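Local coordinates for uncharacterized protein (Aeromonas hydrophila J-1, PDB 6R1J) that is the AhlC component of the tripartite alpha-pore-forming toxin AHL, captured here in its soluble form, at residues A18-F23 with N32-V37; G25-A30 with Q195-F200; L64-Q69 with A253-V258. The protein carries 3 engineered substitutions. All blocks are in the same frame, centred on the assembly; numbering follows the deposited sequence.

Interaction 1: residues A18-F23 with N32-V37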
loop_
_atom_site.group_PDB
_atom_site.type_symbol
_atom_site.label_atom_id
_atom_site.label_comp_id
_atom_site.label_asym_id
_atom_site.label_seq_id
_atom_site.Cartn_x
_atom_site.Cartn_y
_atom_site.Cartn_z
ATOM N N ALA A 18 20.295 -6.162 -3.963
ATOM C CA ALA A 18 20.909 -6.580 -2.685
ATOM C C ALA A 18 19.793 -6.882 -1.674
ATOM O O ALA A 18 19.849 -7.871 -0.942
ATOM C CB ALA A 18 21.797 -5.488 -2.161
ATOM N N THR A 19 18.774 -6.027 -1.628
ATOM C CA THR A 19 17.641 -6.226 -0.714
ATOM C C THR A 19 16.860 -7.490 -1.127
ATOM O O THR A 19 16.469 -8.261 -0.216
ATOM C CB THR A 19 16.801 -4.954 -0.631
ATOM O OG1 THR A 19 17.692 -3.944 -0.163
ATOM C CG2 THR A 19 15.667 -5.095 0.351
ATOM N N ILE A 20 16.652 -7.691 -2.421
ATOM C CA ILE A 20 15.927 -8.884 -2.931
ATOM C C ILE A 20 16.683 -10.153 -2.526
ATOM O O ILE A 20 16.015 -11.122 -2.133
ATOM C CB ILE A 20 15.705 -8.774 -4.439
ATOM C CG1 ILE A 20 14.639 -7.714 -4.748
ATOM C CG2 ILE A 20 15.330 -10.131 -5.000
ATOM C CD1 ILE A 20 14.499 -7.373 -6.198
ATOM N N GLN A 21 18.015 -10.130 -2.512
ATOM C CA GLN A 21 18.781 -11.360 -2.171
ATOM C C GLN A 21 18.692 -11.665 -0.667
ATOM O O GLN A 21 18.945 -12.810 -0.330
ATOM C CB GLN A 21 20.243 -11.272 -2.598
ATOM C CG GLN A 21 20.423 -11.067 -4.090
ATOM C CD GLN A 21 19.829 -12.131 -4.979
ATOM O OE1 GLN A 21 19.372 -13.183 -4.523
ATOM N NE2 GLN A 21 19.784 -11.842 -6.275
ATOM N N SER A 22 18.321 -10.711 0.196
ATOM C CA SER A 22 18.337 -10.865 1.655
ATOM C C SER A 22 17.170 -11.742 2.118
ATOM O O SER A 22 17.202 -12.130 3.263
ATOM C CB SER A 22 18.359 -9.521 2.367
ATOM O OG SER A 22 17.082 -8.928 2.357
ATOM N N PHE A 23 16.176 -11.987 1.271
ATOM C CA PHE A 23 14.954 -12.726 1.628
ATOM C C PHE A 23 15.203 -14.233 1.517
ATOM O O PHE A 23 15.774 -14.684 0.531
ATOM C CB PHE A 23 13.782 -12.290 0.749
ATOM C CG PHE A 23 13.162 -10.955 1.133
ATOM C CD1 PHE A 23 13.685 -9.760 0.656
ATOM C CD2 PHE A 23 12.063 -10.899 1.979
ATOM C CE1 PHE A 23 13.093 -8.546 0.992
ATOM C CE2 PHE A 23 11.501 -9.680 2.351
ATOM C CZ PHE A 23 12.003 -8.506 1.839
ATOM N N ASN A 32 12.966 -17.595 -8.508
ATOM C CA ASN A 32 13.064 -17.248 -9.940
ATOM C C ASN A 32 13.527 -15.789 -10.106
ATOM O O ASN A 32 14.451 -15.542 -10.871
ATOM C CB ASN A 32 11.744 -17.434 -10.663
ATOM C CG ASN A 32 11.322 -18.888 -10.807
ATOM O OD1 ASN A 32 12.061 -19.800 -10.428
ATOM N ND2 ASN A 32 10.108 -19.086 -11.290
ATOM N N ILE A 33 12.932 -14.864 -9.361
ATOM C CA ILE A 33 13.256 -13.404 -9.468
ATOM C C ILE A 33 14.658 -13.176 -8.909
ATOM O O ILE A 33 15.406 -12.368 -9.498
ATOM C CB ILE A 33 12.201 -12.572 -8.704
ATOM C CG1 ILE A 33 10.837 -12.743 -9.339
ATOM C CG2 ILE A 33 12.608 -11.111 -8.630
ATOM C CD1 ILE A 33 9.683 -12.182 -8.533
ATOM N N GLN A 34 14.971 -13.784 -7.764
ATOM C CA GLN A 34 16.303 -13.635 -7.102
ATOM C C GLN A 34 17.388 -14.018 -8.110
ATOM O O GLN A 34 18.422 -13.292 -8.226
ATOM C CB GLN A 34 16.425 -14.498 -5.841
ATOM C CG GLN A 34 15.624 -13.969 -4.646
ATOM C CD GLN A 34 15.831 -14.763 -3.378
ATOM O OE1 GLN A 34 15.910 -15.982 -3.433
ATOM N NE2 GLN A 34 15.934 -14.100 -2.227
ATOM N N GLN A 35 17.182 -15.106 -8.840
ATOM C CA GLN A 35 18.205 -15.574 -9.810
ATOM C C GLN A 35 18.265 -14.582 -10.982
ATOM O O GLN A 35 19.346 -14.285 -11.436
ATOM C CB GLN A 35 17.876 -16.987 -10.274
ATOM C CG GLN A 35 18.088 -18.001 -9.156
ATOM C CD GLN A 35 19.559 -18.146 -8.859
ATOM O OE1 GLN A 35 20.369 -18.336 -9.774
ATOM N NE2 GLN A 35 19.893 -18.025 -7.585
ATOM N N ASN A 36 17.113 -14.207 -11.520
ATOM C CA ASN A 36 16.975 -13.249 -12.642
ATOM C C ASN A 36 17.687 -11.935 -12.283
ATOM O O ASN A 36 18.548 -11.520 -13.047
ATOM C CB ASN A 36 15.492 -13.038 -12.945
ATOM C CG ASN A 36 15.215 -12.173 -14.147
ATOM O OD1 ASN A 36 16.131 -11.569 -14.699
ATOM N ND2 ASN A 36 13.967 -12.188 -14.599
ATOM N N VAL A 37 17.344 -11.303 -11.160
ATOM C CA VAL A 37 17.936 -9.978 -10.816
ATOM C C VAL A 37 19.436 -10.138 -10.584
ATOM O O VAL A 37 20.187 -9.201 -10.893
ATOM C CB VAL A 37 17.250 -9.279 -9.636
ATOM C CG1 VAL A 37 15.803 -9.003 -9.986
ATOM C CG2 VAL A 37 17.389 -9.974 -8.308
#
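Q34 carries most of this contact: its amide NE2 and its backbone O are both bonded to residues 18-23. Its chain is extended beyond CG, which carries CD toward I20 O and F23 O. There NE2 donates twice, to I20 O at 3.0 Å in a nearly straight bond (171°) and to F23 O at 2.8 Å in a more bent one (147°). Both acceptors lie close to the amide plane of Q34, so the two bonds together should fix the rotation of that group. The return bond runs from Q21 NE2 to Q34 O, 2.8 Å long. The Q21 chain is bent at chi2 (-59°), which places CD beside Q34 O, and its amide also brings OE1 to 3.5 Å from Q34 CB. Q21 NE2 has a second acceptor in E17 OE2, and the Q21 side chain lies about 4 Å from a bound sodium ion.

One turn further on, V37 turns CG2 toward the apolar side of the pairing, 3.9 Å from I20 CG2 and 3.7 Å from Q21 NE2. The same I20 methyl touches Q34 CG, so it sits between the aliphatic part of Q34 and V37. F200 and F207 of helix 163-236 touch I20 and V37 respectively, while T19 and S22 face the second subunit, with hydroxyl-to-hydroxyl hydrogen bonds across the interface. Side-chain amides bonded to main-chain carbonyls in both directions thus close a helical hairpin, in which helix 5-21 and the start of helix 28-70 run antiparallel across a short turn.

Interaction 2: residues G25-A30 with Q195-F200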
loop_
_atom_site.group_PDB
_atom_site.type_symbol
_atom_site.label_atom_id
_atom_site.label_comp_id
_atom_site.label_asym_id
_atom_site.label_seq_id
_atom_site.Cartn_x
_atom_site.Cartn_y
_atom_site.Cartn_z
ATOM N N GLY A 25 13.344 -18.329 2.536
ATOM C CA GLY A 25 12.146 -19.092 2.917
ATOM C C GLY A 25 10.983 -18.749 2.033
ATOM O O GLY A 25 9.868 -18.912 2.480
ATOM N N LEU A 26 11.238 -18.247 0.826
ATOM C CA LEU A 26 10.143 -17.863 -0.092
ATOM C C LEU A 26 9.961 -18.957 -1.140
ATOM O O LEU A 26 10.825 -19.806 -1.344
ATOM C CB LEU A 26 10.441 -16.479 -0.696
ATOM C CG LEU A 26 10.371 -15.314 0.295
ATOM C CD1 LEU A 26 10.793 -14.007 -0.372
ATOM C CD2 LEU A 26 8.965 -15.172 0.899
ATOM N N PRO A 27 8.809 -18.979 -1.815
ATOM C CA PRO A 27 8.553 -19.990 -2.832
ATOM C C PRO A 27 9.333 -19.818 -4.130
ATOM O O PRO A 27 9.996 -18.786 -4.346
ATOM C CB PRO A 27 7.054 -19.859 -3.123
ATOM C CG PRO A 27 6.699 -18.450 -2.685
ATOM C CD PRO A 27 7.626 -18.143 -1.533
ATOM N N GLN A 28 9.180 -20.825 -4.991
ATOM C CA GLN A 28 9.943 -20.962 -6.248
ATOM C C GLN A 28 9.876 -19.649 -7.056
ATOM O O GLN A 28 10.928 -19.238 -7.553
ATOM C CB GLN A 28 9.426 -22.118 -7.106
ATOM C CG GLN A 28 10.235 -22.283 -8.383
ATOM C CD GLN A 28 11.637 -22.760 -8.096
ATOM O OE1 GLN A 28 11.823 -23.722 -7.340
ATOM N NE2 GLN A 28 12.636 -22.115 -8.693
ATOM N N ASN A 29 8.706 -19.020 -7.209
ATOM C CA ASN A 29 8.616 -17.781 -8.035
ATOM C C ASN A 29 9.528 -16.675 -7.472
ATOM O O ASN A 29 10.008 -15.888 -8.319
ATOM C CB ASN A 29 7.188 -17.286 -8.241
ATOM C CG ASN A 29 6.345 -18.263 -9.035
ATOM O OD1 ASN A 29 6.499 -18.397 -10.242
ATOM N ND2 ASN A 29 5.448 -18.925 -8.355
ATOM N N ALA A 30 9.728 -16.591 -6.151
ATOM C CA ALA A 30 10.624 -15.613 -5.487
ATOM C C ALA A 30 12.073 -15.968 -5.826
ATOM O O ALA A 30 12.869 -15.092 -6.193
ATOM C CB ALA A 30 10.392 -15.611 -4.013
ATOM N N GLN A 195 3.321 -11.142 5.477
ATOM C CA GLN A 195 4.155 -9.929 5.699
ATOM C C GLN A 195 5.465 -10.026 4.906
ATOM O O GLN A 195 5.819 -9.073 4.163
ATOM C CB GLN A 195 4.337 -9.766 7.207
ATOM C CG GLN A 195 5.318 -8.699 7.656
ATOM C CD GLN A 195 5.365 -8.729 9.171
ATOM O OE1 GLN A 195 4.776 -7.886 9.854
ATOM N NE2 GLN A 195 5.983 -9.761 9.716
ATOM N N ARG A 196 6.157 -11.159 5.003
ATOM C CA ARG A 196 7.451 -11.352 4.317
ATOM C C ARG A 196 7.243 -11.314 2.811
ATOM O O ARG A 196 8.048 -10.676 2.097
ATOM C CB ARG A 196 8.026 -12.701 4.726
ATOM C CG ARG A 196 9.425 -12.942 4.218
ATOM C CD ARG A 196 9.923 -14.265 4.750
ATOM N NE ARG A 196 10.050 -14.299 6.205
ATOM C CZ ARG A 196 10.838 -15.163 6.866
ATOM N NH1 ARG A 196 11.583 -16.035 6.198
ATOM N NH2 ARG A 196 10.922 -15.121 8.189
ATOM N N GLN A 197 6.239 -12.012 2.296
ATOM C CA GLN A 197 6.017 -11.968 0.834
ATOM C C GLN A 197 5.653 -10.544 0.382
ATOM O O GLN A 197 6.034 -10.186 -0.731
ATOM C CB GLN A 197 4.940 -12.957 0.363
ATOM C CG GLN A 197 5.437 -14.392 0.391
ATOM C CD GLN A 197 4.513 -15.401 -0.255
ATOM O OE1 GLN A 197 3.717 -15.080 -1.148
ATOM N NE2 GLN A 197 4.604 -16.628 0.253
ATOM N N GLN A 198 4.811 -9.827 1.108
ATOM C CA GLN A 198 4.443 -8.439 0.691
ATOM C C GLN A 198 5.732 -7.592 0.638
ATOM O O GLN A 198 5.943 -6.815 -0.325
ATOM C CB GLN A 198 3.430 -7.849 1.669
ATOM C CG GLN A 198 2.043 -8.483 1.563
ATOM C CD GLN A 198 1.152 -8.098 2.726
ATOM O OE1 GLN A 198 1.635 -7.817 3.827
ATOM N NE2 GLN A 198 -0.168 -8.102 2.513
ATOM N N GLY A 199 6.582 -7.711 1.646
ATOM C CA GLY A 199 7.866 -6.987 1.667
ATOM C C GLY A 199 8.681 -7.339 0.439
ATOM O O GLY A 199 9.226 -6.434 -0.248
ATOM N N PHE A 200 8.787 -8.618 0.118
ATOM C CA PHE A 200 9.566 -9.070 -1.060
ATOM C C PHE A 200 8.979 -8.501 -2.352
ATOM O O PHE A 200 9.698 -8.006 -3.224
ATOM C CB PHE A 200 9.583 -10.604 -1.097
ATOM C CG PHE A 200 10.357 -11.128 -2.258
ATOM C CD1 PHE A 200 11.732 -11.305 -2.170
ATOM C CD2 PHE A 200 9.708 -11.523 -3.420
ATOM C CE1 PHE A 200 12.440 -11.824 -3.251
ATOM C CE2 PHE A 200 10.426 -12.045 -4.490
ATOM C CZ PHE A 200 11.789 -12.199 -4.405
#
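L26 CA lies 7.3 Å from Q197 CA, and A30 CA lies 8.0 Å from F200 CA, with no hydrogen bond joining the segments. L26 makes the central contact by splitting its two methyls. CD1 sits over a face of the F200 ring, 3.8 Å from the centroid and 30° off the ring normal, which qualifies as a CH-pi contact. The methyl is displaced toward the near end of the ring, since its closest ring atom is F200 CD1 at 3.4 Å. The other methyl, CD2, packs against the aliphatic chains of the preceding turn, 3.6 Å from Q197 CG and 4.0 Å from R196 CG.

F200 CG is anti to the backbone N (chi1 -180°), and the ring beyond it meets A30. The far part of the ring is the part involved: A30 CB is 3.6 Å from F200 CE2 and on the same side of the ring plane as the L26 methyl. P27, at the N-cap position of helix 28-70, and Q197 reach toward each other tip to tip, with P27 CD 3.8 Å from Q197 NE2. Beyond the apolar contact, R196 NH1 donates a hydrogen bond to S24 O, and Q197 also touches I123 and L127 of helix 78-157. An aromatic side chain covered by a turn leucine and a helix-start alanine is apolar packing of the hairpin turn and the start of helix 28-70 on helix 163-236, within a long helical bundle.

Interaction 3: residues L64-Q69 with A253-V258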
loop_
_atom_site.group_PDB
_atom_site.type_symbol
_atom_site.label_atom_id
_atom_site.label_comp_id
_atom_site.label_asym_id
_atom_site.label_seq_id
_atom_site.Cartn_x
_atom_site.Cartn_y
_atom_site.Cartn_z
ATOM N N LEU A 64 31.040 15.916 -34.771
ATOM C CA LEU A 64 32.142 16.679 -35.442
ATOM C C LEU A 64 32.094 16.455 -36.973
ATOM O O LEU A 64 32.197 17.415 -37.750
ATOM C CB LEU A 64 33.454 16.237 -34.796
ATOM C CG LEU A 64 34.728 16.913 -35.302
ATOM C CD1 LEU A 64 34.597 18.428 -35.257
ATOM C CD2 LEU A 64 35.917 16.445 -34.475
ATOM N N GLN A 65 31.817 15.235 -37.424
ATOM C CA GLN A 65 31.681 14.934 -38.867
ATOM C C GLN A 65 30.580 15.806 -39.460
ATOM O O GLN A 65 30.810 16.385 -40.529
ATOM C CB GLN A 65 31.406 13.457 -39.104
ATOM C CG GLN A 65 32.580 12.532 -38.841
ATOM C CD GLN A 65 32.152 11.080 -38.901
ATOM O OE1 GLN A 65 31.001 10.735 -38.610
ATOM N NE2 GLN A 65 33.092 10.203 -39.225
ATOM N N LEU A 66 29.437 15.935 -38.780
ATOM C CA LEU A 66 28.329 16.748 -39.304
ATOM C C LEU A 66 28.707 18.237 -39.285
ATOM O O LEU A 66 28.362 18.906 -40.249
ATOM C CB LEU A 66 27.033 16.468 -38.540
ATOM C CG LEU A 66 26.488 15.031 -38.726
ATOM C CD1 LEU A 66 25.279 14.791 -37.811
ATOM C CD2 LEU A 66 26.097 14.800 -40.159
ATOM N N THR A 67 29.327 18.755 -38.229
ATOM C CA THR A 67 29.673 20.209 -38.214
ATOM C C THR A 67 30.678 20.496 -39.369
ATOM O O THR A 67 30.524 21.521 -40.032
ATOM C CB THR A 67 30.128 20.629 -36.814
ATOM O OG1 THR A 67 31.243 19.822 -36.438
ATOM C CG2 THR A 67 29.047 20.504 -35.766
ATOM N N GLN A 68 31.619 19.589 -39.613
ATOM C CA GLN A 68 32.623 19.687 -40.709
ATOM C C GLN A 68 31.892 19.683 -42.044
ATOM O O GLN A 68 32.150 20.596 -42.818
ATOM C CB GLN A 68 33.716 18.627 -40.574
ATOM C CG GLN A 68 34.650 18.892 -39.415
ATOM C CD GLN A 68 35.577 17.755 -39.057
ATOM O OE1 GLN A 68 35.337 16.588 -39.338
ATOM N NE2 GLN A 68 36.641 18.090 -38.364
ATOM N N GLN A 69 30.883 18.824 -42.254
ATOM C CA GLN A 69 30.080 18.904 -43.487
ATOM C C GLN A 69 29.369 20.242 -43.576
ATOM O O GLN A 69 29.289 20.807 -44.677
ATOM C CB GLN A 69 28.998 17.823 -43.630
ATOM C CG GLN A 69 29.549 16.432 -43.847
ATOM C CD GLN A 69 30.232 16.313 -45.186
ATOM O OE1 GLN A 69 29.755 16.849 -46.178
ATOM N NE2 GLN A 69 31.353 15.614 -45.194
ATOM N N ALA A 253 19.246 18.469 -39.484
ATOM C CA ALA A 253 18.288 17.576 -38.796
ATOM C C ALA A 253 19.064 16.456 -38.126
ATOM O O ALA A 253 18.806 16.203 -36.912
ATOM C CB ALA A 253 17.228 17.043 -39.766
ATOM N N ALA A 254 19.991 15.797 -38.838
ATOM C CA ALA A 254 20.800 14.701 -38.261
ATOM C C ALA A 254 21.565 15.213 -37.030
ATOM O O ALA A 254 21.714 14.473 -36.016
ATOM C CB ALA A 254 21.768 14.178 -39.243
ATOM N N LEU A 255 22.095 16.440 -37.096
ATOM C CA LEU A 255 22.917 16.943 -35.973
ATOM C C LEU A 255 22.019 17.116 -34.734
ATOM O O LEU A 255 22.508 16.819 -33.642
ATOM C CB LEU A 255 23.640 18.231 -36.395
ATOM C CG LEU A 255 24.526 18.864 -35.317
ATOM C CD1 LEU A 255 25.635 17.909 -34.886
ATOM C CD2 LEU A 255 25.101 20.185 -35.836
ATOM N N THR A 256 20.771 17.551 -34.864
ATOM C CA THR A 256 19.830 17.634 -33.709
ATOM C C THR A 256 19.669 16.245 -33.077
ATOM O O THR A 256 19.615 16.157 -31.820
ATOM C CB THR A 256 18.452 18.238 -34.034
ATOM O OG1 THR A 256 17.650 17.344 -34.812
ATOM C CG2 THR A 256 18.539 19.590 -34.716
ATOM N N GLU A 257 19.632 15.180 -33.881
ATOM C CA GLU A 257 19.389 13.807 -33.352
ATOM C C GLU A 257 20.657 13.362 -32.640
ATOM O O GLU A 257 20.547 12.784 -31.542
ATOM C CB GLU A 257 18.935 12.838 -34.461
ATOM C CG GLU A 257 17.657 13.285 -35.172
ATOM C CD GLU A 257 16.408 13.348 -34.298
ATOM O OE1 GLU A 257 16.462 12.896 -33.150
ATOM O OE2 GLU A 257 15.395 13.896 -34.745
ATOM N N VAL A 258 21.833 13.623 -33.232
ATOM C CA VAL A 258 23.129 13.275 -32.592
ATOM C C VAL A 258 23.192 13.935 -31.220
ATOM O O VAL A 258 23.600 13.273 -30.280
ATOM C CB VAL A 258 24.346 13.688 -33.432
ATOM C CG1 VAL A 258 25.637 13.561 -32.637
ATOM C CG2 VAL A 258 24.415 12.866 -34.694
#
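Knobs-into-holes packing between two antiparallel helices describes the meeting of L66 with A254, L255 and V258. The short axes of 64-69 and 253-258 approach to 9.8 Å and their directions differ by 156°, which is 24° from exactly antiparallel. L66 is the knob. Its CD1 lies 3.8 Å from A254 CB, 3.8 Å from V258 CG2 and 3.7 Å from the backbone N of L255, so the methyl reaches down to the main chain of the partner helix. F251, one turn before A254, also touches L66 and completes the four-residue hole.

Beside the knob, the L255 side chain stands with CG anti to the backbone N (chi1 180°). Its CD2 meets T67 CG2 at 4.0 Å, the two side chains crossing at about a right angle. T67 presents that methyl because its hydroxyl is turned back to its own helix, where OG1 donates to L64 O at 2.9 Å, an acceptor shared with Q68 N.

The pair is enclosed by further helices of the bundle. Helix 163-236 covers A254 through L228 and E257 through T224 and D231, while helix 78-157 lies against Q65. On the subunit interface, E257 OE2 forms a salt bridge with K152 of the second subunit, so helix 244-264 lies between helix 28-70, helix 163-236 and the neighbouring chain.

How the interactions relate
From the N terminus, interaction 1 closes first: helix 5-21 turns back through a short loop onto the start of helix 28-70. Interaction 2 begins inside that loop and ends far along the chain on helix 163-236, so it crosses interaction 1. The two also touch directly, F23 CG lying 3.6 Å from F200 CD1 in an edge-to-face ring pair. Interaction 3 opens after interaction 1 has closed and crosses interaction 2, tying the far end of helix 28-70 to helix 244-264. Its centre is about 44 Å from that of interaction 1 and 51 Å from that of interaction 2. Helix 28-70 thus links two separated regions, each bordering the second subunit.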